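Local coordinates for protein Bcl-2 homolog (Gene 16?) (Murid herpesvirus 4, PDB 4MI8) that protects infected cells from apoptosis and inhibits host autophagy by binding Beclin 1, which contributes to latency and chronic viral infection, at residues I15-K20 with K24-D29; P63-W68 with F93-Y98; G87-F92 with H122-N127; R97-E102 with E114-C119. All blocks are in the same frame, centred on the assembly; numbering follows the deposited sequence.

Contact 1 (I15-K20 with K24-D29); sequences ITAFLK and KVEELD
Lys20 and Val25 meet where the chain leaves helix 8-23, and here the packing is tight. The N-H of Val25 reaches back to the carbonyl of Lys20, with N to O 2.9 Å and an almost straight 174° at the hydrogen. Lys24, at positive phi (64°), turns the backbone over in a Schellman motif, a common way to end a helix. Beside that bond the Val25 methyl CG2 presses on Lys20, 3.7 Å from its CB, the two side chains crossing at about a right angle; Val25 also leans on Trp109.

The outer half is looser. Glu26 extends back along the helix and lays its carboxylate against the aliphatic part of Lys20, OE1 lying 3.8 Å from CD. Ala17 CB is farther from the same OE1, at 4.2 Å. The charged ends do not touch: Lys20 NZ and Glu26 OE2 are 4.8 Å apart. The geometry thus implies a helix end fixed by backbone bonding and methyl packing, with the opposite charges probably adding a modest, solvent-weakened attraction.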
loop_
_atom_site.group_PDB
_atom_site.type_symbol
_atom_site.label_atom_id
_atom_site.label_comp_id
_atom_site.label_asym_id
_atom_site.label_seq_id
_atom_site.Cartn_x
_atom_site.Cartn_y
_atom_site.Cartn_z
ATOM N N ILE A 15 5.184 7.927 0.946
ATOM C CA ILE A 15 3.795 7.472 0.994
ATOM C C ILE A 15 2.792 8.467 0.381
ATOM O O ILE A 15 1.793 8.101 -0.365
ATOM C CB ILE A 15 3.415 7.060 2.441
ATOM C CG1 ILE A 15 4.156 5.748 2.836
ATOM C CG2 ILE A 15 1.912 6.790 2.512
ATOM C CD1 ILE A 15 4.435 5.582 4.307
ATOM N N THR A 16 3.001 9.752 0.718
ATOM C CA THR A 16 2.098 10.762 0.201
ATOM C C THR A 16 2.283 10.854 -1.329
ATOM O O THR A 16 1.309 10.990 -2.063
ATOM C CB THR A 16 2.466 12.127 0.777
ATOM O OG1 THR A 16 2.462 12.069 2.209
ATOM C CG2 THR A 16 1.466 13.247 0.254
ATOM N N ALA A 17 3.529 10.807 -1.816
ATOM C CA ALA A 17 3.758 10.917 -3.266
ATOM C C ALA A 17 3.166 9.673 -3.926
ATOM O O ALA A 17 2.550 9.788 -4.992
ATOM C CB ALA A 17 5.225 11.053 -3.532
ATOM N N PHE A 18 3.202 8.521 -3.216
ATOM C CA PHE A 18 2.625 7.265 -3.748
ATOM C C PHE A 18 1.135 7.454 -3.900
ATOM O O PHE A 18 0.617 7.185 -4.982
ATOM C CB PHE A 18 2.885 6.077 -2.858
ATOM C CG PHE A 18 2.112 4.825 -3.251
ATOM C CD1 PHE A 18 2.545 3.993 -4.303
ATOM C CD2 PHE A 18 0.911 4.479 -2.579
ATOM C CE1 PHE A 18 1.823 2.818 -4.611
ATOM C CE2 PHE A 18 0.209 3.321 -2.885
ATOM C CZ PHE A 18 0.652 2.486 -3.906
ATOM N N LEU A 19 0.456 7.903 -2.841
ATOM C CA LEU A 19 -1.022 8.101 -2.884
ATOM C C LEU A 19 -1.458 9.197 -3.901
ATOM O O LEU A 19 -2.492 9.048 -4.592
ATOM C CB LEU A 19 -1.578 8.418 -1.512
ATOM C CG LEU A 19 -1.327 7.324 -0.451
ATOM C CD1 LEU A 19 -1.736 7.855 0.945
ATOM C CD2 LEU A 19 -2.183 6.109 -0.738
ATOM N N LYS A 20 -0.702 10.281 -3.986
ATOM C CA LYS A 20 -1.070 11.381 -4.909
ATOM C C LYS A 20 -0.910 10.863 -6.325
ATOM O O LYS A 20 -1.786 11.116 -7.185
ATOM C CB LYS A 20 -0.227 12.653 -4.702
ATOM C CG LYS A 20 -0.403 13.305 -3.340
ATOM C CD LYS A 20 0.346 14.646 -3.188
ATOM C CE LYS A 20 -0.086 15.288 -1.865
ATOM N NZ LYS A 20 0.636 16.547 -1.374
ATOM N N LYS A 24 -3.678 10.415 -9.062
ATOM C CA LYS A 24 -3.548 11.330 -10.200
ATOM C C LYS A 24 -3.753 12.785 -9.766
ATOM O O LYS A 24 -4.477 13.516 -10.426
ATOM C CB LYS A 24 -4.535 10.970 -11.319
ATOM C CG LYS A 24 -4.298 9.606 -11.927
ATOM C CD LYS A 24 -5.621 9.113 -12.498
ATOM C CE LYS A 24 -5.466 8.173 -13.707
ATOM N NZ LYS A 24 -5.725 8.858 -15.022
ATOM N N VAL A 25 -3.139 13.182 -8.648
ATOM C CA VAL A 25 -3.099 14.569 -8.220
ATOM C C VAL A 25 -1.648 15.076 -8.025
ATOM O O VAL A 25 -1.360 15.942 -7.177
ATOM C CB VAL A 25 -3.966 14.832 -6.975
ATOM C CG1 VAL A 25 -5.394 14.508 -7.283
ATOM C CG2 VAL A 25 -3.488 14.053 -5.757
ATOM N N GLU A 26 -0.729 14.542 -8.822
ATOM C CA GLU A 26 0.615 15.101 -8.907
ATOM C C GLU A 26 1.220 14.751 -10.261
ATOM O O GLU A 26 1.420 13.568 -10.564
ATOM C CB GLU A 26 1.513 14.594 -7.769
ATOM C CG GLU A 26 2.406 15.690 -7.206
ATOM C CD GLU A 26 3.121 15.295 -5.895
ATOM O OE1 GLU A 26 3.193 14.073 -5.602
ATOM O OE2 GLU A 26 3.626 16.207 -5.144
ATOM N N GLU A 27 1.491 15.794 -11.059
ATOM C CA GLU A 27 2.250 15.706 -12.320
ATOM C C GLU A 27 3.622 15.097 -12.104
ATOM O O GLU A 27 4.357 15.449 -11.149
ATOM C CB GLU A 27 2.453 17.084 -12.929
ATOM C CG GLU A 27 2.004 17.240 -14.367
ATOM C CD GLU A 27 0.498 17.415 -14.468
ATOM O OE1 GLU A 27 -0.235 16.744 -13.678
ATOM O OE2 GLU A 27 0.061 18.222 -15.330
ATOM N N LEU A 28 3.961 14.190 -13.017
ATOM C CA LEU A 28 5.194 13.406 -12.917
ATOM C C LEU A 28 6.377 14.378 -12.822
ATOM O O LEU A 28 7.261 14.240 -11.974
ATOM C CB LEU A 28 5.305 12.457 -14.131
ATOM C CG LEU A 28 4.249 11.355 -14.266
ATOM C CD1 LEU A 28 4.650 10.368 -15.355
ATOM C CD2 LEU A 28 4.040 10.627 -12.937
ATOM N N ASP A 29 6.343 15.373 -13.699
ATOM C CA ASP A 29 7.149 16.585 -13.588
ATOM C C ASP A 29 7.350 17.150 -12.216
ATOM O O ASP A 29 8.443 17.620 -11.904
ATOM C CB ASP A 29 6.544 17.692 -14.420
ATOM C CG ASP A 29 7.342 17.942 -15.627
ATOM O OD1 ASP A 29 8.092 17.015 -15.998
ATOM O OD2 ASP A 29 7.264 19.047 -16.200
#

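Contact 2 (P63-W68 with F93-Y98); sequences PALKNW and FDVGRY
In this Bcl-2 fold, the turn leading into helix 68-81 packs on the central helix 86-103 beside the groove that holds the Beclin 1 BH3 peptide. Leu65 carries the contact. Its two methyls divide the work: CD1 goes to Val95, 4.0 Å from CG1, while CD2 goes to Tyr98, one helical turn further on.

The Val95 branch that answers is the one lying anti to its backbone N (chi1 167°). Leu65 and Val95 also pack against apolar side chains of the peptide, and so form part of the hydrophobic groove wall as well as joining turn to helix. Leu75 of helix 68-81 touches both of them.

Away from Leu65, another side of helix 86-103 carries polar bonds. Arg97 NH2 bonds Asp94 OD1 at 3.0 Å in a salt bridge, on its syn side but tilted out of the carboxylate plane, with a bent 136° at the hydrogen. The other oxygen, Asp94 OD2, takes Arg50 and the hydroxyl of Tyr61, so both carboxylate oxygens are engaged. Tyr98 also meets the Tyr61 ring. Across the contact, the Leu65 methyl CD2 comes obliquely to the Tyr98 ring, 3.4 Å from CD2 and 4.0 Å from CG.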
loop_
_atom_site.group_PDB
_atom_site.type_symbol
_atom_site.label_atom_id
_atom_site.label_comp_id
_atom_site.label_asym_id
_atom_site.label_seq_id
_atom_site.Cartn_x
_atom_site.Cartn_y
_atom_site.Cartn_z
ATOM N N PRO A 63 -15.569 -5.464 -1.703
ATOM C CA PRO A 63 -16.595 -5.602 -0.672
ATOM C C PRO A 63 -16.087 -5.482 0.778
ATOM O O PRO A 63 -16.886 -5.203 1.641
ATOM C CB PRO A 63 -17.192 -6.986 -0.954
ATOM C CG PRO A 63 -16.892 -7.255 -2.392
ATOM C CD PRO A 63 -15.504 -6.668 -2.548
ATOM N N ALA A 64 -14.799 -5.664 1.060
ATOM C CA ALA A 64 -14.293 -5.450 2.431
ATOM C C ALA A 64 -13.877 -3.979 2.711
ATOM O O ALA A 64 -14.077 -3.442 3.802
ATOM C CB ALA A 64 -13.151 -6.417 2.716
ATOM N N LEU A 65 -13.323 -3.335 1.686
ATOM C CA LEU A 65 -12.708 -2.020 1.755
ATOM C C LEU A 65 -13.681 -0.861 1.549
ATOM O O LEU A 65 -13.322 0.285 1.784
ATOM C CB LEU A 65 -11.648 -1.904 0.662
ATOM C CG LEU A 65 -10.170 -2.032 0.998
ATOM C CD1 LEU A 65 -9.866 -2.723 2.321
ATOM C CD2 LEU A 65 -9.571 -2.744 -0.184
ATOM N N LYS A 66 -14.880 -1.134 1.050
ATOM C CA LYS A 66 -15.907 -0.115 1.073
ATOM C C LYS A 66 -16.000 0.462 2.484
ATOM O O LYS A 66 -16.361 1.599 2.625
ATOM C CB LYS A 66 -17.266 -0.665 0.630
ATOM C CG LYS A 66 -17.858 -1.754 1.526
ATOM C CD LYS A 66 -19.291 -2.137 1.135
ATOM C CE LYS A 66 -19.335 -2.860 -0.212
ATOM N NZ LYS A 66 -20.233 -4.064 -0.236
ATOM N N ASN A 67 -15.652 -0.304 3.517
ATOM C CA ASN A 67 -15.718 0.204 4.893
ATOM C C ASN A 67 -14.371 0.516 5.509
ATOM O O ASN A 67 -14.215 0.463 6.726
ATOM C CB ASN A 67 -16.444 -0.777 5.798
ATOM C CG ASN A 67 -17.548 -1.527 5.079
ATOM O OD1 ASN A 67 -18.216 -0.969 4.203
ATOM N ND2 ASN A 67 -17.750 -2.800 5.445
ATOM N N TRP A 68 -13.402 0.838 4.659
ATOM C CA TRP A 68 -12.044 1.164 5.078
ATOM C C TRP A 68 -12.053 2.183 6.165
ATOM O O TRP A 68 -11.225 2.152 7.077
ATOM C CB TRP A 68 -11.258 1.704 3.903
ATOM C CG TRP A 68 -11.603 3.127 3.511
ATOM C CD1 TRP A 68 -12.579 3.539 2.611
ATOM C CD2 TRP A 68 -10.931 4.372 3.952
ATOM N NE1 TRP A 68 -12.563 4.898 2.480
ATOM C CE2 TRP A 68 -11.599 5.463 3.246
ATOM C CE3 TRP A 68 -9.890 4.665 4.811
ATOM C CZ2 TRP A 68 -11.246 6.791 3.432
ATOM C CZ3 TRP A 68 -9.525 5.998 4.984
ATOM C CH2 TRP A 68 -10.186 7.041 4.306
ATOM N N PHE A 93 0.511 -1.578 0.637
ATOM C CA PHE A 93 0.419 -0.498 -0.330
ATOM C C PHE A 93 -0.649 -0.779 -1.339
ATOM O O PHE A 93 -1.217 0.168 -1.877
ATOM C CB PHE A 93 1.780 -0.251 -1.020
ATOM C CG PHE A 93 2.710 0.640 -0.208
ATOM C CD1 PHE A 93 2.436 2.019 -0.083
ATOM C CD2 PHE A 93 3.842 0.093 0.485
ATOM C CE1 PHE A 93 3.270 2.822 0.693
ATOM C CE2 PHE A 93 4.681 0.936 1.310
ATOM C CZ PHE A 93 4.403 2.266 1.412
ATOM N N ASP A 94 -0.899 -2.047 -1.685
ATOM C CA ASP A 94 -1.911 -2.312 -2.767
ATOM C C ASP A 94 -3.263 -2.082 -2.202
ATOM O O ASP A 94 -4.223 -1.739 -2.933
ATOM C CB ASP A 94 -1.872 -3.779 -3.210
ATOM C CG ASP A 94 -2.649 -4.021 -4.482
ATOM O OD1 ASP A 94 -2.725 -3.084 -5.330
ATOM O OD2 ASP A 94 -3.166 -5.161 -4.705
ATOM N N VAL A 95 -3.424 -2.374 -0.898
ATOM C CA VAL A 95 -4.718 -1.964 -0.275
ATOM C C VAL A 95 -4.943 -0.457 -0.375
ATOM O O VAL A 95 -6.049 0.014 -0.800
ATOM C CB VAL A 95 -4.838 -2.444 1.170
ATOM C CG1 VAL A 95 -6.007 -1.728 1.842
ATOM C CG2 VAL A 95 -4.872 -4.010 1.173
ATOM N N GLY A 96 -3.906 0.323 -0.033
ATOM C CA GLY A 96 -4.021 1.809 -0.143
ATOM C C GLY A 96 -4.244 2.228 -1.607
ATOM O O GLY A 96 -4.968 3.195 -1.870
ATOM N N ARG A 97 -3.621 1.532 -2.569
ATOM C CA ARG A 97 -3.831 1.860 -3.966
ATOM C C ARG A 97 -5.254 1.581 -4.395
ATOM O O ARG A 97 -5.815 2.356 -5.163
ATOM C CB ARG A 97 -2.896 1.071 -4.871
ATOM C CG ARG A 97 -3.086 1.391 -6.344
ATOM C CD ARG A 97 -2.052 0.713 -7.297
ATOM N NE ARG A 97 -2.171 -0.749 -7.289
ATOM C CZ ARG A 97 -2.612 -1.469 -8.341
ATOM N NH1 ARG A 97 -2.933 -0.894 -9.490
ATOM N NH2 ARG A 97 -2.662 -2.784 -8.297
ATOM N N TYR A 98 -5.820 0.450 -3.914
ATOM C CA TYR A 98 -7.205 0.098 -4.204
ATOM C C TYR A 98 -8.101 1.231 -3.681
ATOM O O TYR A 98 -8.902 1.754 -4.445
ATOM C CB TYR A 98 -7.649 -1.210 -3.516
ATOM C CG TYR A 98 -9.080 -1.603 -3.943
ATOM C CD1 TYR A 98 -9.288 -2.324 -5.132
ATOM C CD2 TYR A 98 -10.225 -1.227 -3.192
ATOM C CE1 TYR A 98 -10.571 -2.671 -5.573
ATOM C CE2 TYR A 98 -11.520 -1.583 -3.621
ATOM C CZ TYR A 98 -11.674 -2.312 -4.818
ATOM O OH TYR A 98 -12.905 -2.702 -5.329
#

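Contact 3 (G87-F92 with H122-N127); sequences GRIVGF and HFFIEN
Phe92 reaches from the central helix 86-103 of the Bcl-2 fold to two consecutive phenylalanines, Phe123 and Phe124, on helix 111-126. The two helical segments run nearly antiparallel, at 161°, with their axes 12.4 Å apart at the closest, a separation bridged here by large aromatic side chains.

All three phenylalanines hold CG anti to the backbone N, chi1 being 160° for Phe92. That conformation carries the Phe92 ring across to the facing helix, its far end between the two partners. Its CE1 arrives in the plane of the Phe124 ring, at the edge, 3.8 Å from CD2. The side chains of Phe92 and Phe124 cross at about a right angle, and Phe92 CZ also touches Phe124 CB at 4.0 Å. Toward Phe123 the other flank is used: Phe92 CE2 lies 3.8 Å from CD1, an oblique pair with planes at 37° and centroids 6.0 Å apart, the two side chains sliding past each other in opposite directions.

Ile89, one turn earlier, brings its CG2 methyl obliquely to Phe124. Phe76 of helix 68-81 meets the rings of both Phe92 and Phe123, while Arg88 turns elsewhere to form a salt bridge with the bound peptide. At the end of helix 111-126, Asn127 folds back over Phe123: its ND2 bonds the Phe123 backbone O at 3.2 Å and lies 3.3 Å above the centre of the Phe123 ring.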
loop_
_atom_site.group_PDB
_atom_site.type_symbol
_atom_site.label_atom_id
_atom_site.label_comp_id
_atom_site.label_asym_id
_atom_site.label_seq_id
_atom_site.Cartn_x
_atom_site.Cartn_y
_atom_site.Cartn_z
ATOM N N GLY A 87 6.725 -8.509 1.302
ATOM C CA GLY A 87 5.544 -8.909 0.587
ATOM C C GLY A 87 4.293 -8.467 1.309
ATOM O O GLY A 87 3.278 -8.106 0.650
ATOM N N ARG A 88 4.307 -8.509 2.663
ATOM C CA ARG A 88 3.160 -7.959 3.434
ATOM C C ARG A 88 3.110 -6.455 3.260
ATOM O O ARG A 88 2.042 -5.811 3.055
ATOM C CB ARG A 88 3.233 -8.350 4.918
ATOM C CG ARG A 88 3.196 -9.842 5.239
ATOM C CD ARG A 88 1.912 -10.504 4.719
ATOM N NE ARG A 88 1.982 -11.954 4.958
ATOM C CZ ARG A 88 1.592 -12.532 6.108
ATOM N NH1 ARG A 88 1.087 -11.790 7.110
ATOM N NH2 ARG A 88 1.703 -13.853 6.265
ATOM N N ILE A 89 4.265 -5.830 3.346
ATOM C CA ILE A 89 4.293 -4.419 2.980
ATOM C C ILE A 89 3.739 -4.090 1.559
ATOM O O ILE A 89 2.979 -3.091 1.376
ATOM C CB ILE A 89 5.697 -3.878 3.125
ATOM C CG1 ILE A 89 6.076 -4.110 4.621
ATOM C CG2 ILE A 89 5.711 -2.396 2.653
ATOM C CD1 ILE A 89 7.452 -3.646 5.024
ATOM N N VAL A 90 4.087 -4.883 0.545
ATOM C CA VAL A 90 3.575 -4.547 -0.747
ATOM C C VAL A 90 2.039 -4.682 -0.740
ATOM O O VAL A 90 1.350 -3.887 -1.293
ATOM C CB VAL A 90 4.133 -5.525 -1.795
ATOM C CG1 VAL A 90 3.377 -5.372 -3.133
ATOM C CG2 VAL A 90 5.644 -5.348 -1.910
ATOM N N GLY A 91 1.505 -5.690 -0.077
ATOM C CA GLY A 91 0.043 -5.847 0.086
ATOM C C GLY A 91 -0.611 -4.616 0.758
ATOM O O GLY A 91 -1.722 -4.183 0.355
ATOM N N PHE A 92 0.050 -4.093 1.813
ATOM C CA PHE A 92 -0.359 -2.870 2.505
ATOM C C PHE A 92 -0.498 -1.714 1.470
ATOM O O PHE A 92 -1.496 -0.928 1.429
ATOM C CB PHE A 92 0.697 -2.620 3.598
ATOM C CG PHE A 92 0.771 -1.191 4.130
ATOM C CD1 PHE A 92 1.575 -0.266 3.512
ATOM C CD2 PHE A 92 0.196 -0.857 5.384
ATOM C CE1 PHE A 92 1.761 1.003 4.081
ATOM C CE2 PHE A 92 0.352 0.423 5.940
ATOM C CZ PHE A 92 1.149 1.360 5.280
ATOM N N HIS A 122 0.828 6.570 9.606
ATOM C CA HIS A 122 0.880 6.334 11.036
ATOM C C HIS A 122 1.112 4.885 11.350
ATOM O O HIS A 122 1.667 4.542 12.416
ATOM C CB HIS A 122 -0.402 6.816 11.704
ATOM C CG HIS A 122 -0.598 8.312 11.639
ATOM N ND1 HIS A 122 -1.809 8.887 11.744
ATOM C CD2 HIS A 122 0.318 9.348 11.473
ATOM C CE1 HIS A 122 -1.679 10.224 11.651
ATOM N NE2 HIS A 122 -0.376 10.505 11.485
ATOM N N PHE A 123 0.693 4.012 10.440
ATOM C CA PHE A 123 0.841 2.617 10.623
ATOM C C PHE A 123 2.223 2.204 10.171
ATOM O O PHE A 123 2.888 1.448 10.868
ATOM C CB PHE A 123 -0.260 1.852 9.879
ATOM C CG PHE A 123 -0.237 0.391 10.162
ATOM C CD1 PHE A 123 0.775 -0.406 9.614
ATOM C CD2 PHE A 123 -1.170 -0.190 11.054
ATOM C CE1 PHE A 123 0.867 -1.772 9.902
ATOM C CE2 PHE A 123 -1.110 -1.561 11.313
ATOM C CZ PHE A 123 -0.097 -2.364 10.733
ATOM N N PHE A 124 2.654 2.678 8.984
ATOM C CA PHE A 124 3.970 2.296 8.471
ATOM C C PHE A 124 5.013 2.655 9.556
ATOM O O PHE A 124 5.857 1.828 9.928
ATOM C CB PHE A 124 4.247 3.078 7.191
ATOM C CG PHE A 124 5.451 2.632 6.445
ATOM C CD1 PHE A 124 6.717 3.073 6.780
ATOM C CD2 PHE A 124 5.295 1.768 5.344
ATOM C CE1 PHE A 124 7.828 2.678 6.050
ATOM C CE2 PHE A 124 6.374 1.348 4.616
ATOM C CZ PHE A 124 7.635 1.813 4.943
ATOM N N ILE A 125 4.966 3.891 10.036
ATOM C CA ILE A 125 5.941 4.316 11.046
ATOM C C ILE A 125 5.762 3.644 12.415
ATOM O O ILE A 125 6.702 3.009 12.879
ATOM C CB ILE A 125 6.074 5.838 11.159
ATOM C CG1 ILE A 125 6.450 6.411 9.773
ATOM C CG2 ILE A 125 7.139 6.170 12.194
ATOM C CD1 ILE A 125 6.541 7.915 9.685
ATOM N N GLU A 126 4.573 3.723 13.014
ATOM C CA GLU A 126 4.361 3.134 14.342
ATOM C C GLU A 126 4.770 1.669 14.345
ATOM O O GLU A 126 5.320 1.206 15.334
ATOM C CB GLU A 126 2.934 3.333 14.856
ATOM C CG GLU A 126 2.755 4.648 15.622
ATOM C CD GLU A 126 1.570 5.518 15.138
ATOM O OE1 GLU A 126 0.449 4.970 14.999
ATOM O OE2 GLU A 126 1.735 6.763 14.901
ATOM N N ASN A 127 4.586 0.963 13.223
ATOM C CA ASN A 127 4.998 -0.441 13.134
ATOM C C ASN A 127 6.408 -0.653 12.652
ATOM O O ASN A 127 6.835 -1.778 12.450
ATOM C CB ASN A 127 4.004 -1.294 12.323
ATOM C CG ASN A 127 2.713 -1.535 13.086
ATOM O OD1 ASN A 127 2.544 -2.594 13.734
ATOM N ND2 ASN A 127 1.828 -0.519 13.105
#

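Contact 4 (R97-E102 with E114-C119); sequences RYVCEE and ELLNDC
Leu116 meets Val99 and Cys100 through a single methyl, CD2. Cys100 SG is 3.5 Å from it and Val99 CG1 3.8 Å, so the methyl touches two successive residues of the facing helix. Val99 and Leu116 reach toward each other tip to tip. Each holds the relevant branch anti to its own backbone N: CG1 in Val99 (chi1 176°) and CG in Leu116 (chi1 -177°). Cys100 instead sets its sulfur beside its backbone N (chi1 -66°), which brings SG to the same methyl from the neighbouring position.

Around this first shell lies the helical bundle of the Bcl-2 fold, in which helix 86-103 runs through the middle and helix 111-126 packs against it. Leu72 of helix 68-81 touches Leu116, and Leu19 and Val22 of helix 8-23 cover Cys100. Asn117, next to Leu116, hydrogen-bonds through ND2 to Thr16 and ties helix 111-126 to helix 8-23.

The backbone that carries Val99 and Cys100 is itself a wider, pi-type turn, 99-102; the bonds from Glu102 N to Tyr98 O (2.9 Å) and Val99 O (3.4 Å) are both weak. Glu102 CB lies over one face of the Tyr98 ring, offset toward its rim. Arg97, just before the turn, has NH1 3.5 Å from OE1 of Glu101 within it, a long, weak ion pair, with no N-H aimed at the oxygen, which sits well out of the guanidinium plane.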
loop_
_atom_site.group_PDB
_atom_site.type_symbol
_atom_site.label_atom_id
_atom_site.label_comp_id
_atom_site.label_asym_id
_atom_site.label_seq_id
_atom_site.Cartn_x
_atom_site.Cartn_y
_atom_site.Cartn_z
ATOM N N ARG A 97 -3.621 1.532 -2.569
ATOM C CA ARG A 97 -3.831 1.860 -3.966
ATOM C C ARG A 97 -5.254 1.581 -4.395
ATOM O O ARG A 97 -5.815 2.356 -5.163
ATOM C CB ARG A 97 -2.896 1.071 -4.871
ATOM C CG ARG A 97 -3.086 1.391 -6.344
ATOM C CD ARG A 97 -2.052 0.713 -7.297
ATOM N NE ARG A 97 -2.171 -0.749 -7.289
ATOM C CZ ARG A 97 -2.612 -1.469 -8.341
ATOM N NH1 ARG A 97 -2.933 -0.894 -9.490
ATOM N NH2 ARG A 97 -2.662 -2.784 -8.297
ATOM N N TYR A 98 -5.820 0.450 -3.914
ATOM C CA TYR A 98 -7.205 0.098 -4.204
ATOM C C TYR A 98 -8.101 1.231 -3.681
ATOM O O TYR A 98 -8.902 1.754 -4.445
ATOM C CB TYR A 98 -7.649 -1.210 -3.516
ATOM C CG TYR A 98 -9.080 -1.603 -3.943
ATOM C CD1 TYR A 98 -9.288 -2.324 -5.132
ATOM C CD2 TYR A 98 -10.225 -1.227 -3.192
ATOM C CE1 TYR A 98 -10.571 -2.671 -5.573
ATOM C CE2 TYR A 98 -11.520 -1.583 -3.621
ATOM C CZ TYR A 98 -11.674 -2.312 -4.818
ATOM O OH TYR A 98 -12.905 -2.702 -5.329
ATOM N N VAL A 99 -8.003 1.564 -2.390
ATOM C CA VAL A 99 -8.836 2.617 -1.815
ATOM C C VAL A 99 -8.789 3.897 -2.699
ATOM O O VAL A 99 -9.835 4.349 -3.197
ATOM C CB VAL A 99 -8.454 2.980 -0.380
ATOM C CG1 VAL A 99 -9.315 4.160 0.085
ATOM C CG2 VAL A 99 -8.650 1.786 0.525
ATOM N N CYS A 100 -7.599 4.434 -2.958
ATOM C CA CYS A 100 -7.487 5.580 -3.873
ATOM C C CYS A 100 -8.179 5.345 -5.187
ATOM O O CYS A 100 -8.815 6.248 -5.691
ATOM C CB CYS A 100 -6.063 5.939 -4.209
ATOM S SG CYS A 100 -5.168 6.547 -2.783
ATOM N N GLU A 101 -8.005 4.198 -5.796
ATOM C CA GLU A 101 -8.345 4.075 -7.186
ATOM C C GLU A 101 -9.786 3.652 -7.418
ATOM O O GLU A 101 -10.257 3.689 -8.529
ATOM C CB GLU A 101 -7.384 3.124 -7.907
ATOM C CG GLU A 101 -6.022 3.674 -8.253
ATOM C CD GLU A 101 -5.146 2.710 -9.021
ATOM O OE1 GLU A 101 -5.397 1.522 -9.047
ATOM O OE2 GLU A 101 -4.184 3.134 -9.614
ATOM N N GLU A 102 -10.479 3.240 -6.374
ATOM C CA GLU A 102 -11.831 2.753 -6.545
ATOM C C GLU A 102 -12.818 3.093 -5.488
ATOM O O GLU A 102 -13.985 3.006 -5.733
ATOM C CB GLU A 102 -11.863 1.261 -6.704
ATOM C CG GLU A 102 -12.083 0.850 -8.136
ATOM C CD GLU A 102 -10.842 0.343 -8.762
ATOM O OE1 GLU A 102 -10.012 -0.185 -8.025
ATOM O OE2 GLU A 102 -10.690 0.467 -9.972
ATOM N N GLU A 114 -6.351 12.455 2.545
ATOM C CA GLU A 114 -5.457 12.914 3.614
ATOM C C GLU A 114 -5.556 12.015 4.807
ATOM O O GLU A 114 -4.588 11.761 5.457
ATOM C CB GLU A 114 -5.720 14.389 3.980
ATOM C CG GLU A 114 -4.995 15.352 3.017
ATOM C CD GLU A 114 -5.481 16.821 3.059
ATOM O OE1 GLU A 114 -6.554 17.126 3.662
ATOM O OE2 GLU A 114 -4.788 17.696 2.471
ATOM N N LEU A 115 -6.744 11.493 5.047
ATOM C CA LEU A 115 -7.030 10.545 6.132
ATOM C C LEU A 115 -6.428 9.159 5.847
ATOM O O LEU A 115 -5.778 8.517 6.701
ATOM C CB LEU A 115 -8.539 10.412 6.191
ATOM C CG LEU A 115 -9.144 10.193 7.542
ATOM C CD1 LEU A 115 -9.044 11.507 8.345
ATOM C CD2 LEU A 115 -10.574 9.739 7.250
ATOM N N LEU A 116 -6.630 8.702 4.619
ATOM C CA LEU A 116 -5.917 7.504 4.112
ATOM C C LEU A 116 -4.386 7.642 4.301
ATOM O O LEU A 116 -3.725 6.742 4.846
ATOM C CB LEU A 116 -6.285 7.251 2.647
ATOM C CG LEU A 116 -5.640 5.980 2.086
ATOM C CD1 LEU A 116 -6.065 4.726 2.866
ATOM C CD2 LEU A 116 -5.964 5.923 0.596
ATOM N N ASN A 117 -3.854 8.795 3.880
ATOM C CA ASN A 117 -2.434 9.117 4.043
ATOM C C ASN A 117 -1.961 8.933 5.469
ATOM O O ASN A 117 -1.019 8.175 5.693
ATOM C CB ASN A 117 -2.163 10.511 3.541
ATOM C CG ASN A 117 -0.646 10.812 3.323
ATOM O OD1 ASN A 117 0.239 10.057 3.664
ATOM N ND2 ASN A 117 -0.378 11.951 2.779
ATOM N N ASP A 118 -2.658 9.594 6.424
ATOM C CA ASP A 118 -2.314 9.623 7.835
ATOM C C ASP A 118 -2.278 8.262 8.421
ATOM O O ASP A 118 -1.290 7.860 9.062
ATOM C CB ASP A 118 -3.338 10.453 8.646
ATOM C CG ASP A 118 -3.200 11.936 8.413
ATOM O OD1 ASP A 118 -2.295 12.313 7.629
ATOM O OD2 ASP A 118 -3.986 12.723 9.010
ATOM N N CYS A 119 -3.401 7.573 8.250
ATOM C CA CYS A 119 -3.552 6.191 8.674
ATOM C C CYS A 119 -2.373 5.329 8.145
ATOM O O CYS A 119 -1.624 4.695 8.981
ATOM C CB CYS A 119 -4.888 5.626 8.171
ATOM S SG CYS A 119 -5.052 3.826 8.406
#

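How the contacts relate
Helix 86-103 is common to contacts 2, 3 and 4; Arg97 and Tyr98 belong to both 2 and 4, whose centres are about 8 Å apart. Trp68 helps join those two, with CH2 3.9 Å from Leu116 N. Contacts 3 and 4 join the same two helices, centres about 13 Å apart. Contact 1 ends helix 8-23 near the surface, yet that helix reaches all the others: Phe18 CZ is 3.6 Å from Phe93 O, Leu19 CD2 3.6 Å from Cys100 SG, and Ile15 CD1 3.8 Å from Phe124 CG. Contacts 2 and 3 lie about 14 Å apart, centre to centre; contact 2 meets the BH3 peptide through apolar packing, while segment 87-92 adds Val90 against an aromatic side chain beside the charge of Arg88.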